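Local coordinates for profilin-1A (Acanthamoeba castellanii, PDB 1ACF), which binds monomeric actin one to one, blocking or promoting its polymerization according to concentration, and binds the lipid PIP2, at residues G14-A19 against N111-L116; A94-V99 against K115-L120; A20-D25 against T43-A48. One frame throughout, in Å; residues are numbered along the deposited sequence.

Interaction 1: G14-A19 against N111-L116; sequences GAVTQA and NVVEKL
Ala-15 and Val-16 each meet one valine of helix 106-121, and the two pairs differ in the way they touch. The single methyl of Ala-15 comes in against one branch of Val-112, CB to CG2 at 3.6 Å, with Val-112 CB behind that branch at 4.0 Å from Ala-15 CB. What selects the branch is the first torsion of Val-112 (165°): CG1 stands anti to the backbone N, and CG2, lying beside that N, is the methyl turned to Ala-15. Next along, the side chains of Val-16 and Val-113 cross at about a right angle and meet by one methyl each, CG2 to CG2 at 4.0 Å. The other branch of Val-16 serves its own segment, with CG1 3.8 Å from Ala-19 CB. No hydrogen bond spans the two segments, and about 120 Å² is buried in all, so the join is modest and wholly apolar.

In the profilin fold this is where the loop leaving the N-terminal helix 2-11 runs past the C-terminal helix before entering strand 18-23. Gly-14, with its positive phi of 76°, is where the chain drops out of helical conformation. Thr-17 and Gln-18 both pair through their backbones with Val-99 of the neighbouring strand.

On the helix side Val-113 faces further inward, packing on Ile-87 and Val-89 of strand 84-90 and on Leu-96 of strand 94-100. Lys-115, on the exposed side of the helix, is an actin-binding position.

Interaction 2: A94-V99 against K115-L120; sequences AILVGV and KLADYL
Leu-96 is thrust at helix 106-121 by its two torsions: with chi1 at -53° CG lies anti to the carbonyl carbon, and with chi2 at -173° CD1 carries on away from CA in an extended line. Leu-120 has nearly the same conformation, and its CD1 reaches back toward the strand, where it touches the second branch of Leu-96, CD2, at 4.0 Å. These two leucines cross obliquely.

The outstretched CD1 of Leu-96 does most of the work. It lands on the helix backbone as much as on side chains: Leu-96 CD1 is 3.7 Å from Ala-117 N and 3.8 Å from Ala-117 CA. Leu-116 CB and Ala-117 CB each lie 4.0 Å from Leu-96 CD1. Because Ala-117 carries nothing beyond CB, the leucine tip can come right down onto the main chain there. One strand residue therefore meets positions 116, 117 and 120 of the helix, the face of a single turn, and no hydrogen bond joins the two segments.

The short strand and helix segments run nearly antiparallel, 157° between their directions, with their axes 9.7 Å apart at the closest. Ala-117 also packs on Val-89 and Thr-91, while Leu-116 and Leu-120 touch helix 2-11 through Leu-10 and Tyr-5. The residues next to Leu-96 in the strand, Ile-95 and Val-97, turn instead to helix 39-50, where they meet Ala-46, Phe-49 and Leu-45. On the outer side of helix 106-121, Asp-118 makes a salt bridge to Arg-75. An antiparallel sheet with the N- and C-terminal helices together on one face and further helical chain on the other is the profilin fold, and Leu-96 belongs to the core on the terminal-helix side.

Interaction 3: A20-D25 against T43-A48; sequences AILGLD and TTLAGA
Thr-43 presses its methyl on the main chain of Asp-25, and its side chain can be followed outward from CB. Thr-43 CB lies 4.1 Å from Asp-25 O. One bond further, Thr-43 CG2 is only 3.1 Å from Asp-25 O, a tight approach of a methyl to a carbonyl. The other branch, OG1, takes no part: with chi1 at 84° the hydroxyl sits between the backbone N and the carbonyl carbon, and CG2 is the branch given to Asp-25.

One helical turn on, Ala-46 repeats the theme more gently, its CB 3.6 Å from Leu-24 O. Two successive carbonyls of the 20-25 segment thus receive methyl groups from the helix, and no hydrogen bond joins the two segments. The carboxylate of Asp-25 works within its own turn, OD2 bonding to Asn-27 ND2.

Here strand 18-23 gives way to the turn of the hairpin that it forms with strand 28-31, and helix 39-50 covers that corner of the profilin sheet. It lies on the face opposite the terminal helices: Ile-21, one residue before Leu-22, packs the other way, on Trp-2 and Tyr-5 of helix 2-11.

The deeper end of the contact is a pair of leucines. Leu-22 and Leu-45 cross at about a right angle and touch methyl to methyl, CD2 to CD2 at 4.2 Å. With CG anti to its backbone N (chi1 -168°), Leu-45 carries CD2 out from the helix to meet Leu-22. Ile-95 of the adjoining strand takes the side chain of Leu-24, and Leu-22 is backed by Thr-28 across the hairpin.

In the fold
Interactions 1 and 2 share helix 106-121 and two of its residues, with centres about 8 Å apart; both are buried and rest on methyl contacts, one to a loop entering the sheet, the other to a strand within it. Interaction 3 lies on the other side of the chain's centre from interaction 1, about 17 Å between centres, and is half exposed: Leu-22, Leu-45 and Ala-46 are buried, while Leu-24, Asp-25 and Thr-43 lie at the surface, and methyls there meet carbonyl oxygens. The sheet connects them all. Strands 18-23 and 94-100 are neighbours, joined by probable backbone hydrogen bonds such as Gln-18 O to Val-99 N (2.8 Å).

Interaction 1: G14-A19 against N111-L116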
loop_
_atom_site.group_PDB
_atom_site.type_symbol
_atom_site.label_atom_id
_atom_site.label_comp_id
_atom_site.label_asym_id
_atom_site.label_seq_id
_atom_site.Cartn_x
_atom_site.Cartn_y
_atom_site.Cartn_z
ATOM N N GLY A 14 0.946 -3.612 14.421
ATOM C CA GLY A 14 0.730 -2.255 14.874
ATOM C C GLY A 14 1.519 -1.177 14.238
ATOM O O GLY A 14 1.601 -0.046 14.775
ATOM N N ALA A 15 2.179 -1.452 13.138
ATOM C CA ALA A 15 3.027 -0.487 12.401
ATOM C C ALA A 15 2.190 0.116 11.269
ATOM O O ALA A 15 2.554 1.069 10.580
ATOM C CB ALA A 15 4.259 -1.215 11.897
ATOM N N VAL A 16 1.025 -0.544 11.146
ATOM C CA VAL A 16 0.053 -0.153 10.083
ATOM C C VAL A 16 -1.339 -0.241 10.680
ATOM O O VAL A 16 -1.561 -1.173 11.463
ATOM C CB VAL A 16 0.339 -1.120 8.882
ATOM C CG1 VAL A 16 -0.849 -1.610 8.122
ATOM C CG2 VAL A 16 1.368 -0.482 7.923
ATOM N N THR A 17 -2.221 0.659 10.362
ATOM C CA THR A 17 -3.573 0.756 10.840
ATOM C C THR A 17 -4.570 -0.001 10.010
ATOM O O THR A 17 -5.468 -0.612 10.605
ATOM C CB THR A 17 -4.049 2.275 10.940
ATOM O OG1 THR A 17 -3.352 2.784 12.135
ATOM C CG2 THR A 17 -5.563 2.460 11.114
ATOM N N GLN A 18 -4.502 0.145 8.701
ATOM C CA GLN A 18 -5.369 -0.467 7.692
ATOM C C GLN A 18 -4.432 -0.996 6.565
ATOM O O GLN A 18 -3.493 -0.215 6.245
ATOM C CB GLN A 18 -6.257 0.606 7.006
ATOM C CG GLN A 18 -7.113 1.382 7.998
ATOM C CD GLN A 18 -8.042 2.381 7.413
ATOM O OE1 GLN A 18 -9.252 2.143 7.280
ATOM N NE2 GLN A 18 -7.526 3.522 7.031
ATOM N N ALA A 19 -4.722 -2.166 6.084
ATOM C CA ALA A 19 -3.863 -2.769 4.981
ATOM C C ALA A 19 -4.710 -3.529 3.985
ATOM O O ALA A 19 -5.785 -4.111 4.233
ATOM C CB ALA A 19 -2.773 -3.624 5.602
ATOM N N ASN A 111 9.316 0.199 6.887
ATOM C CA ASN A 111 10.192 -0.944 7.143
ATOM C C ASN A 111 9.318 -2.177 7.266
ATOM O O ASN A 111 9.732 -3.223 6.735
ATOM C CB ASN A 111 11.203 -0.765 8.270
ATOM C CG ASN A 111 12.310 -1.810 8.188
ATOM O OD1 ASN A 111 12.847 -2.021 7.086
ATOM N ND2 ASN A 111 12.676 -2.493 9.250
ATOM N N VAL A 112 8.159 -2.139 7.899
ATOM C CA VAL A 112 7.322 -3.354 7.968
ATOM C C VAL A 112 6.730 -3.765 6.612
ATOM O O VAL A 112 6.722 -4.994 6.344
ATOM C CB VAL A 112 6.285 -3.243 9.099
ATOM C CG1 VAL A 112 5.204 -4.292 8.958
ATOM C CG2 VAL A 112 6.900 -3.233 10.497
ATOM N N VAL A 113 6.175 -2.893 5.798
ATOM C CA VAL A 113 5.562 -3.230 4.505
ATOM C C VAL A 113 6.632 -3.732 3.500
ATOM O O VAL A 113 6.411 -4.798 2.927
ATOM C CB VAL A 113 4.733 -2.097 3.888
ATOM C CG1 VAL A 113 3.951 -2.552 2.655
ATOM C CG2 VAL A 113 3.806 -1.411 4.892
ATOM N N GLU A 114 7.724 -3.028 3.396
ATOM C CA GLU A 114 8.903 -3.290 2.608
ATOM C C GLU A 114 9.498 -4.652 2.949
ATOM O O GLU A 114 9.789 -5.473 2.055
ATOM C CB GLU A 114 9.970 -2.214 2.760
ATOM C CG GLU A 114 9.695 -0.840 2.138
ATOM C CD GLU A 114 9.684 -0.712 0.668
ATOM O OE1 GLU A 114 10.019 -1.771 0.082
ATOM O OE2 GLU A 114 9.418 0.265 -0.041
ATOM N N LYS A 115 9.577 -5.028 4.211
ATOM C CA LYS A 115 10.063 -6.346 4.615
ATOM C C LYS A 115 9.068 -7.449 4.292
ATOM O O LYS A 115 9.549 -8.567 3.998
ATOM C CB LYS A 115 10.365 -6.432 6.095
ATOM C CG LYS A 115 11.787 -6.154 6.432
ATOM C CD LYS A 115 12.523 -5.383 5.369
ATOM C CE LYS A 115 13.997 -5.375 5.816
ATOM N NZ LYS A 115 14.781 -4.343 5.090
ATOM N N LEU A 116 7.759 -7.231 4.395
ATOM C CA LEU A 116 6.751 -8.243 4.088
ATOM C C LEU A 116 6.761 -8.465 2.539
ATOM O O LEU A 116 6.368 -9.531 2.121
ATOM C CB LEU A 116 5.310 -7.848 4.456
ATOM C CG LEU A 116 4.338 -8.791 5.085
ATOM C CD1 LEU A 116 2.887 -8.696 4.612
ATOM C CD2 LEU A 116 4.784 -10.215 5.062
#

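Interaction 2: A94-V99 against K115-L120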
loop_
_atom_site.group_PDB
_atom_site.type_symbol
_atom_site.label_atom_id
_atom_site.label_comp_id
_atom_site.label_asym_id
_atom_site.label_seq_id
_atom_site.Cartn_x
_atom_site.Cartn_y
_atom_site.Cartn_z
ATOM N N ALA A 94 1.608 -8.750 -7.035
ATOM C CA ALA A 94 0.653 -8.060 -6.160
ATOM C C ALA A 94 1.190 -6.735 -5.670
ATOM O O ALA A 94 2.375 -6.419 -5.872
ATOM C CB ALA A 94 0.458 -8.946 -4.878
ATOM N N ILE A 95 0.236 -6.029 -5.044
ATOM C CA ILE A 95 0.586 -4.730 -4.437
ATOM C C ILE A 95 0.104 -4.701 -2.965
ATOM O O ILE A 95 -1.055 -4.974 -2.739
ATOM C CB ILE A 95 0.009 -3.484 -5.159
ATOM C CG1 ILE A 95 0.318 -3.537 -6.677
ATOM C CG2 ILE A 95 0.726 -2.253 -4.477
ATOM C CD1 ILE A 95 -0.650 -2.680 -7.566
ATOM N N LEU A 96 1.053 -4.356 -2.132
ATOM C CA LEU A 96 0.847 -4.211 -0.693
ATOM C C LEU A 96 0.548 -2.722 -0.399
ATOM O O LEU A 96 1.280 -1.887 -0.927
ATOM C CB LEU A 96 1.988 -4.647 0.212
ATOM C CG LEU A 96 2.582 -5.993 0.097
ATOM C CD1 LEU A 96 3.588 -6.328 1.167
ATOM C CD2 LEU A 96 1.420 -7.012 0.134
ATOM N N VAL A 97 -0.517 -2.550 0.404
ATOM C CA VAL A 97 -0.904 -1.200 0.867
ATOM C C VAL A 97 -0.964 -1.201 2.414
ATOM O O VAL A 97 -1.788 -1.946 2.974
ATOM C CB VAL A 97 -2.214 -0.665 0.294
ATOM C CG1 VAL A 97 -2.316 0.827 0.749
ATOM C CG2 VAL A 97 -2.410 -0.780 -1.196
ATOM N N GLY A 98 -0.150 -0.395 2.992
ATOM C CA GLY A 98 -0.061 -0.221 4.452
ATOM C C GLY A 98 -0.284 1.250 4.833
ATOM O O GLY A 98 0.639 2.095 4.769
ATOM N N VAL A 99 -1.531 1.526 5.280
ATOM C CA VAL A 99 -1.887 2.911 5.704
ATOM C C VAL A 99 -1.470 3.185 7.167
ATOM O O VAL A 99 -1.672 2.275 8.016
ATOM C CB VAL A 99 -3.403 3.118 5.532
ATOM C CG1 VAL A 99 -3.861 4.423 6.203
ATOM C CG2 VAL A 99 -3.911 3.088 4.127
ATOM N N LYS A 115 9.577 -5.028 4.211
ATOM C CA LYS A 115 10.063 -6.346 4.615
ATOM C C LYS A 115 9.068 -7.449 4.292
ATOM O O LYS A 115 9.549 -8.567 3.998
ATOM C CB LYS A 115 10.365 -6.432 6.095
ATOM C CG LYS A 115 11.787 -6.154 6.432
ATOM C CD LYS A 115 12.523 -5.383 5.369
ATOM C CE LYS A 115 13.997 -5.375 5.816
ATOM N NZ LYS A 115 14.781 -4.343 5.090
ATOM N N LEU A 116 7.759 -7.231 4.395
ATOM C CA LEU A 116 6.751 -8.243 4.088
ATOM C C LEU A 116 6.761 -8.465 2.539
ATOM O O LEU A 116 6.368 -9.531 2.121
ATOM C CB LEU A 116 5.310 -7.848 4.456
ATOM C CG LEU A 116 4.338 -8.791 5.085
ATOM C CD1 LEU A 116 2.887 -8.696 4.612
ATOM C CD2 LEU A 116 4.784 -10.215 5.062
ATOM N N ALA A 117 7.085 -7.416 1.814
ATOM C CA ALA A 117 7.155 -7.477 0.330
ATOM C C ALA A 117 8.326 -8.448 -0.022
ATOM O O ALA A 117 8.059 -9.369 -0.799
ATOM C CB ALA A 117 7.331 -6.157 -0.263
ATOM N N ASP A 118 9.478 -8.191 0.566
ATOM C CA ASP A 118 10.668 -9.002 0.427
ATOM C C ASP A 118 10.367 -10.466 0.729
ATOM O O ASP A 118 10.800 -11.364 -0.023
ATOM C CB ASP A 118 11.861 -8.560 1.297
ATOM C CG ASP A 118 12.571 -7.350 0.709
ATOM O OD1 ASP A 118 12.338 -6.969 -0.446
ATOM O OD2 ASP A 118 13.373 -6.745 1.469
ATOM N N TYR A 119 9.666 -10.712 1.828
ATOM C CA TYR A 119 9.328 -12.113 2.186
ATOM C C TYR A 119 8.373 -12.727 1.183
ATOM O O TYR A 119 8.497 -13.927 0.853
ATOM C CB TYR A 119 8.889 -12.142 3.642
ATOM C CG TYR A 119 8.207 -13.379 4.128
ATOM C CD1 TYR A 119 6.916 -13.688 3.810
ATOM C CD2 TYR A 119 8.928 -14.286 4.931
ATOM C CE1 TYR A 119 6.301 -14.838 4.297
ATOM C CE2 TYR A 119 8.371 -15.451 5.383
ATOM C CZ TYR A 119 7.058 -15.715 5.059
ATOM O OH TYR A 119 6.453 -16.892 5.485
ATOM N N LEU A 120 7.429 -11.936 0.675
ATOM C CA LEU A 120 6.433 -12.405 -0.257
ATOM C C LEU A 120 7.006 -12.693 -1.664
ATOM O O LEU A 120 6.527 -13.612 -2.295
ATOM C CB LEU A 120 5.174 -11.594 -0.249
ATOM C CG LEU A 120 4.235 -11.626 0.966
ATOM C CD1 LEU A 120 3.168 -10.559 0.736
ATOM C CD2 LEU A 120 3.699 -13.018 1.176
#

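Interaction 3: A20-D25 against T43-A48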
loop_
_atom_site.group_PDB
_atom_site.type_symbol
_atom_site.label_atom_id
_atom_site.label_comp_id
_atom_site.label_asym_id
_atom_site.label_seq_id
_atom_site.Cartn_x
_atom_site.Cartn_y
_atom_site.Cartn_z
ATOM N N ALA A 20 -4.267 -3.524 2.750
ATOM C CA ALA A 20 -4.962 -4.288 1.683
ATOM C C ALA A 20 -3.850 -4.935 0.824
ATOM O O ALA A 20 -2.708 -4.462 0.915
ATOM C CB ALA A 20 -5.884 -3.457 0.838
ATOM N N ILE A 21 -4.245 -5.967 0.099
ATOM C CA ILE A 21 -3.347 -6.658 -0.832
ATOM C C ILE A 21 -4.054 -6.702 -2.185
ATOM O O ILE A 21 -5.177 -7.254 -2.264
ATOM C CB ILE A 21 -2.819 -8.057 -0.430
ATOM C CG1 ILE A 21 -1.698 -8.034 0.622
ATOM C CG2 ILE A 21 -2.281 -8.724 -1.741
ATOM C CD1 ILE A 21 -1.440 -9.473 1.186
ATOM N N LEU A 22 -3.413 -6.031 -3.140
ATOM C CA LEU A 22 -4.019 -6.046 -4.485
ATOM C C LEU A 22 -3.269 -6.879 -5.548
ATOM O O LEU A 22 -2.088 -7.214 -5.465
ATOM C CB LEU A 22 -4.044 -4.613 -5.014
ATOM C CG LEU A 22 -4.923 -3.502 -4.561
ATOM C CD1 LEU A 22 -5.154 -3.519 -3.079
ATOM C CD2 LEU A 22 -4.237 -2.240 -5.069
ATOM N N GLY A 23 -4.010 -7.068 -6.619
ATOM C CA GLY A 23 -3.607 -7.697 -7.867
ATOM C C GLY A 23 -3.153 -6.526 -8.785
ATOM O O GLY A 23 -3.538 -5.383 -8.621
ATOM N N LEU A 24 -2.319 -6.883 -9.762
ATOM C CA LEU A 24 -1.771 -5.936 -10.751
ATOM C C LEU A 24 -2.874 -5.462 -11.656
ATOM O O LEU A 24 -2.640 -4.466 -12.396
ATOM C CB LEU A 24 -0.500 -6.538 -11.387
ATOM C CG LEU A 24 0.756 -6.699 -10.556
ATOM C CD1 LEU A 24 1.935 -7.164 -11.433
ATOM C CD2 LEU A 24 1.160 -5.373 -9.933
ATOM N N ASP A 25 -4.044 -6.075 -11.580
ATOM C CA ASP A 25 -5.183 -5.538 -12.369
ATOM C C ASP A 25 -5.925 -4.465 -11.525
ATOM O O ASP A 25 -6.933 -3.946 -12.007
ATOM C CB ASP A 25 -6.184 -6.589 -12.772
ATOM C CG ASP A 25 -6.717 -7.415 -11.612
ATOM O OD1 ASP A 25 -6.138 -7.405 -10.535
ATOM O OD2 ASP A 25 -7.747 -8.059 -11.845
ATOM N N THR A 43 -6.702 0.432 -9.812
ATOM C CA THR A 43 -6.150 0.449 -11.181
ATOM C C THR A 43 -5.215 1.659 -11.361
ATOM O O THR A 43 -4.168 1.582 -12.084
ATOM C CB THR A 43 -7.060 0.158 -12.415
ATOM O OG1 THR A 43 -7.772 1.334 -12.868
ATOM C CG2 THR A 43 -8.051 -1.018 -12.298
ATOM N N THR A 44 -5.551 2.738 -10.662
ATOM C CA THR A 44 -4.658 3.907 -10.734
ATOM C C THR A 44 -3.287 3.620 -10.103
ATOM O O THR A 44 -2.254 4.026 -10.674
ATOM C CB THR A 44 -5.360 5.204 -10.173
ATOM O OG1 THR A 44 -6.451 5.426 -11.130
ATOM C CG2 THR A 44 -4.503 6.449 -10.096
ATOM N N LEU A 45 -3.235 2.966 -8.979
ATOM C CA LEU A 45 -2.034 2.658 -8.222
ATOM C C LEU A 45 -1.102 1.822 -9.115
ATOM O O LEU A 45 0.012 2.286 -9.347
ATOM C CB LEU A 45 -2.365 1.815 -6.969
ATOM C CG LEU A 45 -1.255 1.666 -5.945
ATOM C CD1 LEU A 45 -0.483 2.950 -5.755
ATOM C CD2 LEU A 45 -1.906 1.215 -4.635
ATOM N N ALA A 46 -1.727 0.712 -9.508
ATOM C CA ALA A 46 -0.985 -0.271 -10.368
ATOM C C ALA A 46 -0.304 0.470 -11.505
ATOM O O ALA A 46 0.933 0.448 -11.689
ATOM C CB ALA A 46 -1.965 -1.366 -10.731
ATOM N N GLY A 47 -1.106 1.209 -12.251
ATOM C CA GLY A 47 -0.729 2.004 -13.389
ATOM C C GLY A 47 0.487 2.879 -13.124
ATOM O O GLY A 47 1.419 2.993 -13.951
ATOM N N ALA A 48 0.463 3.499 -11.967
ATOM C CA ALA A 48 1.548 4.415 -11.557
ATOM C C ALA A 48 2.847 3.643 -11.325
ATOM O O ALA A 48 3.937 4.253 -11.407
ATOM C CB ALA A 48 1.095 5.250 -10.370
#